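Local atomic coordinates of putative short-chain dehydrogenase/reductase (Burkholderia xenovorans, PDB entry 5IZ4), a protein that probably works as an NAD(P)-dependent oxidoreductase of the short-chain dehydrogenase/reductase family, possibly a 3-oxoacyl-[acyl-carrier-protein] reductase, and binds ADP in this crystal. Residues T104-H110 against G168-A174; V140-R144 against L191-I195; L161-N165 against A261-L267. All blocks are in the same frame, centred on the assembly; numbering follows the deposited sequence.

Contact 1 (T104-H110 against G168-A174); sequences TTRVIPH and GSSIAYA
The extended loop T104-H110 runs across the loop G168-S170 and the first turn of helix 171-191, with CA atoms of V107 and S169 4.6 Å apart and of I108 and S170 5.0 Å apart. G168 comes first, at phi/psi 96/-173, where a side chain would jam against the preceding carbonyl; its O accepts H110 NE2 at 2.9 Å. H110 (chi1 m) suits this place because its ring has two nitrogens: ND1 is hydrogen-bonded to S186 of the second subunit. S169 (chi1 p) works with both backbone and side chain: its O accepts I108 N at 3.0 Å and a CA-H...O contact from V107 CA at 3.4 Å, while its OG hydrogen-bonds T105 OG1 at 2.6 Å. S170 (chi1 p, 80°) is the N-cap; its OG accepts Y173 N at 2.9 Å and donates to water 1 at 2.7 Å, which donates to R106 O at 2.8 Å. Beyond it, I171 N lies over one face of the H110 ring and donates to water 2 at 2.9 Å, which reaches I108 O at 2.8 Å. Y173 (chi1 t) points toward the loop, with its CB 3.3 Å from T105 OG1 and its CD1 3.6 Å from T104 O. Y173 opens a Tyr-x-x-x-Lys sequence, and T104 lies beside bound ADP: the arrangement is typical of the SDR active-site cleft, where that tyrosine is catalytic in relatives.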
# COMPACT_ATOMS: atom_id res chain seq x y z
N THR A 104 8.18 -23.15 5.70
CA THR A 104 9.59 -23.51 5.74
C THR A 104 10.42 -22.38 5.14
O THR A 104 9.90 -21.50 4.45
CB THR A 104 9.87 -24.82 4.99
OG1 THR A 104 11.19 -25.27 5.30
CG2 THR A 104 9.77 -24.60 3.49
N THR A 105 11.71 -22.41 5.45
CA THR A 105 12.66 -21.49 4.85
C THR A 105 14.06 -22.05 5.05
O THR A 105 14.25 -23.13 5.61
CB THR A 105 12.56 -20.08 5.46
OG1 THR A 105 13.34 -19.18 4.66
CG2 THR A 105 13.07 -20.06 6.89
N ARG A 106 15.04 -21.30 4.55
CA ARG A 106 16.44 -21.53 4.84
C ARG A 106 17.14 -20.19 4.69
O ARG A 106 16.88 -19.47 3.72
CB ARG A 106 17.05 -22.58 3.89
CG ARG A 106 18.51 -22.86 4.14
CD ARG A 106 18.89 -24.26 3.67
NE ARG A 106 18.65 -24.46 2.24
CZ ARG A 106 19.49 -24.07 1.29
NH1 ARG A 106 20.61 -23.43 1.61
NH2 ARG A 106 19.21 -24.29 0.01
N VAL A 107 17.99 -19.84 5.65
CA VAL A 107 18.66 -18.55 5.61
C VAL A 107 19.69 -18.55 4.48
O VAL A 107 20.63 -19.36 4.49
CB VAL A 107 19.32 -18.22 6.95
CG1 VAL A 107 20.09 -16.91 6.86
CG2 VAL A 107 18.28 -18.14 8.05
N ILE A 108 19.52 -17.65 3.52
CA ILE A 108 20.47 -17.41 2.43
C ILE A 108 20.51 -15.91 2.20
O ILE A 108 19.47 -15.32 1.90
CB ILE A 108 20.04 -18.12 1.13
CG1 ILE A 108 19.75 -19.60 1.37
CG2 ILE A 108 21.11 -17.94 0.07
CD1 ILE A 108 19.06 -20.26 0.18
N PRO A 109 21.67 -15.25 2.31
CA PRO A 109 21.71 -13.80 2.10
C PRO A 109 21.14 -13.42 0.73
O PRO A 109 21.41 -14.08 -0.27
CB PRO A 109 23.20 -13.47 2.20
CG PRO A 109 23.76 -14.56 3.08
CD PRO A 109 22.97 -15.79 2.72
N HIS A 110 20.35 -12.34 0.71
CA HIS A 110 19.67 -11.94 -0.52
C HIS A 110 20.65 -11.49 -1.60
O HIS A 110 20.29 -11.48 -2.78
CB HIS A 110 18.67 -10.80 -0.25
CG HIS A 110 17.44 -11.22 0.51
ND1 HIS A 110 16.17 -10.89 0.09
CD2 HIS A 110 17.29 -11.90 1.68
CE1 HIS A 110 15.29 -11.36 0.96
NE2 HIS A 110 15.94 -11.98 1.92
N GLY A 168 13.90 -10.61 5.05
CA GLY A 168 13.64 -11.95 5.57
C GLY A 168 14.75 -12.94 5.28
O GLY A 168 15.81 -12.62 4.75
N SER A 169 14.46 -14.20 5.63
CA SER A 169 15.50 -15.22 5.68
C SER A 169 16.12 -15.49 4.31
O SER A 169 17.32 -15.77 4.21
CB SER A 169 14.93 -16.50 6.28
OG SER A 169 13.69 -16.83 5.67
N SER A 170 15.34 -15.39 3.23
CA SER A 170 15.88 -15.55 1.89
C SER A 170 14.95 -14.89 0.90
O SER A 170 13.78 -14.62 1.20
CB SER A 170 16.05 -17.03 1.50
OG SER A 170 14.81 -17.59 1.09
N ILE A 171 15.47 -14.64 -0.30
CA ILE A 171 14.63 -14.05 -1.33
C ILE A 171 13.55 -15.03 -1.79
O ILE A 171 12.45 -14.62 -2.19
CB ILE A 171 15.50 -13.55 -2.50
CG1 ILE A 171 14.70 -12.59 -3.40
CG2 ILE A 171 16.08 -14.71 -3.32
CD1 ILE A 171 15.48 -12.06 -4.59
N ALA A 172 13.83 -16.35 -1.72
CA ALA A 172 12.79 -17.33 -2.04
C ALA A 172 11.69 -17.31 -1.00
O ALA A 172 10.50 -17.47 -1.33
CB ALA A 172 13.41 -18.73 -2.15
N TYR A 173 12.05 -17.13 0.27
CA TYR A 173 11.05 -17.01 1.32
C TYR A 173 10.22 -15.74 1.13
O TYR A 173 8.98 -15.78 1.18
CB TYR A 173 11.74 -17.01 2.69
CG TYR A 173 10.83 -16.86 3.87
CD1 TYR A 173 10.19 -17.96 4.43
CD2 TYR A 173 10.61 -15.61 4.45
CE1 TYR A 173 9.36 -17.83 5.54
CE2 TYR A 173 9.78 -15.47 5.55
CZ TYR A 173 9.16 -16.58 6.09
OH TYR A 173 8.33 -16.44 7.18
N ALA A 174 10.88 -14.62 0.88
CA ALA A 174 10.15 -13.37 0.70
C ALA A 174 9.17 -13.48 -0.47
O ALA A 174 8.01 -13.08 -0.35
CB ALA A 174 11.13 -12.22 0.48
O HOH W 1 15.34 -20.20 1.44
O HOH W 2 18.30 -15.29 -0.61

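Contact 2 (V140-R144 against L191-I195); sequences VPLLR and LAPHI
I195 lays the end of its side chain (chi1 m, chi2 t) across one turn of helix 118-146, with CD1 3.6 Å from L143 CB, 3.8 Å from R144 N and 4.0 Å from V140 O. Beta-branched, it suits the extended start of strand 195-202, and its CG1-CD1 arm reaches the helix; V155 of strand 153-158 touches both it and L143. Residues 140-144 are helical, with R144 N bonded to V140 O at 2.8 Å, and kinked where the N of P141, lacking a hydrogen, and that of L142 make no bond to the preceding turn. L191 (chi1 m, chi2 t) is the last residue of helix 171-191; its CD1 meets V140 CG2 at 3.8 Å and its CD2 lies 3.6 Å from R144 NH2. The chain then turns sharply through A192, the cis peptide before P193, and H194, and I195 N returns to L191 O at 3.2 Å. H194 CA thus lies 5.7 Å from R144 CA, and R144 CG 4.0 Å from H194 CB. A192 and P193 pack on P231 of the third subunit. The contact joins a helix covering the Rossmann sheet to the turn by which helix 171-191 enters strand 195-202, completing the beta-alpha-beta crossover from strand 153-158. R144 extends (chi1 t, chi2 t, chi3 m) along the outer side, its NE donating to water 3 at 2.8 Å; that water donates to L191 O at 2.8 Å and is 3.3 Å from H194 ND1. The chemistry implies an aliphatic interior sealed by the arginine's methylenes, its charged end linked to the turn through water, not directly.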
# COMPACT_ATOMS: atom_id res chain seq x y z
N VAL A 140 -12.48 -25.79 2.66
CA VAL A 140 -13.54 -24.85 2.25
C VAL A 140 -14.94 -25.44 2.37
O VAL A 140 -15.83 -24.75 2.89
CB VAL A 140 -13.24 -24.33 0.83
CG1 VAL A 140 -14.52 -23.90 0.13
CG2 VAL A 140 -12.24 -23.17 0.88
N PRO A 141 -15.23 -26.67 1.92
CA PRO A 141 -16.60 -27.18 2.07
C PRO A 141 -17.11 -27.14 3.50
O PRO A 141 -18.22 -26.64 3.75
CB PRO A 141 -16.51 -28.61 1.52
CG PRO A 141 -15.45 -28.51 0.47
CD PRO A 141 -14.41 -27.56 1.05
N LEU A 142 -16.31 -27.62 4.46
CA LEU A 142 -16.75 -27.59 5.86
C LEU A 142 -16.76 -26.17 6.41
O LEU A 142 -17.65 -25.82 7.21
CB LEU A 142 -15.86 -28.49 6.71
CG LEU A 142 -16.32 -29.95 6.78
CD1 LEU A 142 -15.28 -30.81 7.46
CD2 LEU A 142 -17.66 -30.03 7.50
N LEU A 143 -15.79 -25.33 6.02
CA LEU A 143 -15.81 -23.94 6.46
C LEU A 143 -17.08 -23.24 6.03
O LEU A 143 -17.68 -22.49 6.81
CB LEU A 143 -14.58 -23.20 5.92
CG LEU A 143 -13.29 -23.41 6.71
CD1 LEU A 143 -12.09 -23.03 5.85
CD2 LEU A 143 -13.31 -22.56 7.99
N ARG A 144 -17.50 -23.46 4.79
CA ARG A 144 -18.71 -22.80 4.30
C ARG A 144 -19.95 -23.36 5.00
O ARG A 144 -20.87 -22.61 5.35
CB ARG A 144 -18.81 -22.97 2.78
CG ARG A 144 -19.95 -22.19 2.17
CD ARG A 144 -20.02 -22.38 0.67
NE ARG A 144 -18.91 -21.76 -0.04
CZ ARG A 144 -18.02 -22.43 -0.75
NH1 ARG A 144 -18.10 -23.75 -0.85
NH2 ARG A 144 -17.05 -21.79 -1.39
N LEU A 191 -14.35 -16.37 -1.55
CA LEU A 191 -15.04 -17.13 -0.52
C LEU A 191 -16.01 -16.27 0.28
O LEU A 191 -16.78 -16.81 1.09
CB LEU A 191 -14.03 -17.80 0.42
CG LEU A 191 -13.14 -18.86 -0.27
CD1 LEU A 191 -12.06 -19.36 0.68
CD2 LEU A 191 -13.98 -20.03 -0.78
N ALA A 192 -16.00 -14.95 0.08
CA ALA A 192 -17.05 -14.12 0.64
C ALA A 192 -18.40 -14.60 0.13
O ALA A 192 -18.51 -15.04 -1.02
CB ALA A 192 -16.85 -12.66 0.25
N PRO A 193 -19.47 -14.50 0.94
CA PRO A 193 -19.52 -13.86 2.26
C PRO A 193 -19.38 -14.83 3.42
O PRO A 193 -19.32 -14.37 4.57
CB PRO A 193 -20.91 -13.23 2.27
CG PRO A 193 -21.73 -14.20 1.49
CD PRO A 193 -20.82 -14.72 0.40
N HIS A 194 -19.31 -16.14 3.14
CA HIS A 194 -19.39 -17.15 4.18
C HIS A 194 -18.08 -17.35 4.92
O HIS A 194 -18.10 -17.76 6.09
CB HIS A 194 -19.85 -18.48 3.59
CG HIS A 194 -21.11 -18.36 2.80
ND1 HIS A 194 -21.13 -18.36 1.42
CD2 HIS A 194 -22.40 -18.20 3.19
CE1 HIS A 194 -22.37 -18.23 1.00
NE2 HIS A 194 -23.16 -18.13 2.05
N ILE A 195 -16.95 -17.07 4.28
CA ILE A 195 -15.63 -17.29 4.87
C ILE A 195 -14.82 -16.01 4.70
O ILE A 195 -14.77 -15.45 3.60
CB ILE A 195 -14.89 -18.47 4.21
CG1 ILE A 195 -15.74 -19.74 4.23
CG2 ILE A 195 -13.55 -18.70 4.92
CD1 ILE A 195 -15.23 -20.85 3.27
O HOH W 3 -18.17 -19.03 0.18

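Contact 3 (L161-N165 against A261-L267); sequences LAGLN and AAENGLL
L161, in the short helix 161-165, points its CB toward A261-L267 and carries most of the packing. With chi1 t and chi2 p it spreads its two methyls over different partners: CD2 lies 3.9 Å from L266 CD1 and 4.1 Å from E263 CB, while CD1 meets L267 CD2 at 3.6 Å. E263 and L266 are the ends of the type I' beta turn that follows strand 259-262, an outermost strand of the parallel Rossmann sheet within this chain, and L267 comes directly after it. The turn's positive phi angles suit N264 and G265; L266 N bonds to E263 O at 3.2 Å. The E263 carboxylate braces the turn from within, OE1 accepting G265 N at 2.9 Å and OE2 accepting L267 N at 2.8 Å. One turn of helix further on, L164 (chi1 m, chi2 t) rests its CD1 4.0 Å from A261 CB, the small alanine admitting the leucine, and 4.4 Å from L267 CD1. Its N bonds to L161 O at 2.9 Å, as does N165 N at 3.2 Å. N165 comes last, its ND2 4.4 Å from L267 CD2; its OD1 bonds T167 and its backbone O accepts from R189 of the second subunit.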
# COMPACT_ATOMS: atom_id res chain seq x y z
N LEU A 161 6.43 -10.21 7.46
CA LEU A 161 6.97 -8.92 7.05
C LEU A 161 7.78 -9.05 5.76
O LEU A 161 7.76 -8.16 4.90
CB LEU A 161 7.84 -8.35 8.16
CG LEU A 161 8.60 -7.06 7.85
CD1 LEU A 161 7.62 -5.97 7.49
CD2 LEU A 161 9.44 -6.64 9.05
N ALA A 162 8.49 -10.18 5.59
CA ALA A 162 9.28 -10.39 4.38
C ALA A 162 8.43 -10.28 3.12
O ALA A 162 8.94 -9.84 2.08
CB ALA A 162 9.98 -11.76 4.43
N GLY A 163 7.17 -10.72 3.17
CA GLY A 163 6.32 -10.63 1.99
C GLY A 163 5.98 -9.19 1.64
O GLY A 163 5.74 -8.87 0.48
N LEU A 164 5.97 -8.31 2.65
CA LEU A 164 5.62 -6.92 2.44
C LEU A 164 6.77 -6.12 1.85
O LEU A 164 6.56 -5.33 0.92
CB LEU A 164 5.19 -6.30 3.77
CG LEU A 164 3.88 -6.86 4.33
CD1 LEU A 164 3.60 -6.24 5.71
CD2 LEU A 164 2.74 -6.59 3.36
N ASN A 165 8.00 -6.30 2.35
CA ASN A 165 9.10 -5.42 1.96
C ASN A 165 10.30 -6.15 1.37
O ASN A 165 11.32 -5.50 1.12
CB ASN A 165 9.54 -4.56 3.15
CG ASN A 165 10.16 -5.37 4.29
OD1 ASN A 165 10.35 -6.59 4.19
ND2 ASN A 165 10.50 -4.68 5.39
N ALA A 261 0.13 -6.32 9.85
CA ALA A 261 1.55 -6.36 10.20
C ALA A 261 1.71 -6.14 11.70
O ALA A 261 1.23 -5.15 12.25
CB ALA A 261 2.32 -5.30 9.42
N ALA A 262 2.39 -7.08 12.36
CA ALA A 262 2.69 -7.02 13.79
C ALA A 262 4.20 -7.22 13.88
O ALA A 262 4.69 -8.34 14.01
CB ALA A 262 1.91 -8.08 14.57
N GLU A 263 4.94 -6.11 13.76
CA GLU A 263 6.37 -6.20 13.52
C GLU A 263 7.16 -5.21 14.37
O GLU A 263 8.30 -4.88 14.02
CB GLU A 263 6.70 -5.97 12.04
CG GLU A 263 5.81 -4.96 11.29
CD GLU A 263 5.77 -3.57 11.94
OE1 GLU A 263 5.24 -3.44 13.07
OE2 GLU A 263 6.25 -2.61 11.30
N ASN A 264 6.57 -4.71 15.46
CA ASN A 264 7.28 -3.90 16.44
C ASN A 264 7.82 -2.60 15.85
O ASN A 264 8.81 -2.05 16.32
CB ASN A 264 8.39 -4.73 17.10
CG ASN A 264 7.82 -5.88 17.88
OD1 ASN A 264 7.09 -5.67 18.84
ND2 ASN A 264 8.10 -7.11 17.45
N GLY A 265 7.15 -2.10 14.81
CA GLY A 265 7.50 -0.82 14.22
C GLY A 265 8.54 -0.87 13.11
O GLY A 265 8.92 0.19 12.60
N LEU A 266 9.03 -2.05 12.73
CA LEU A 266 10.11 -2.09 11.75
C LEU A 266 9.74 -1.38 10.45
O LEU A 266 10.62 -0.81 9.79
CB LEU A 266 10.51 -3.55 11.46
CG LEU A 266 11.36 -4.22 12.54
CD1 LEU A 266 11.51 -5.71 12.26
CD2 LEU A 266 12.73 -3.56 12.65
N LEU A 267 8.47 -1.40 10.06
CA LEU A 267 8.06 -0.72 8.83
C LEU A 267 8.24 0.79 8.92
O LEU A 267 8.32 1.45 7.88
CB LEU A 267 6.60 -1.04 8.49
CG LEU A 267 6.31 -2.46 7.99
CD1 LEU A 267 4.81 -2.74 8.08
CD2 LEU A 267 6.80 -2.62 6.55

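Overall arrangement
Along the chain the six segments run contact 1, contact 2, contact 3, then the same order again, so they interlock within one Rossmann-type SDR fold. Contacts 1 and 3 touch, their centres 15 Å apart: A162 in helix 161-165 packs on G168, just before helix 171-191, and on Y173 and A174 in its first turn. Contact 2 lies on the opposite side of the chain's centre from contact 1, about 32 Å between centres, yet helix 171-191 spans from one to the other. Contacts 1 and 3 lie at the C-terminal ends of the parallel strands, where SDR enzymes bind cofactor and substrate, contact 1 beside the ADP; contact 2 lies at the start of strand 195-202. All three also meet neighbouring subunits.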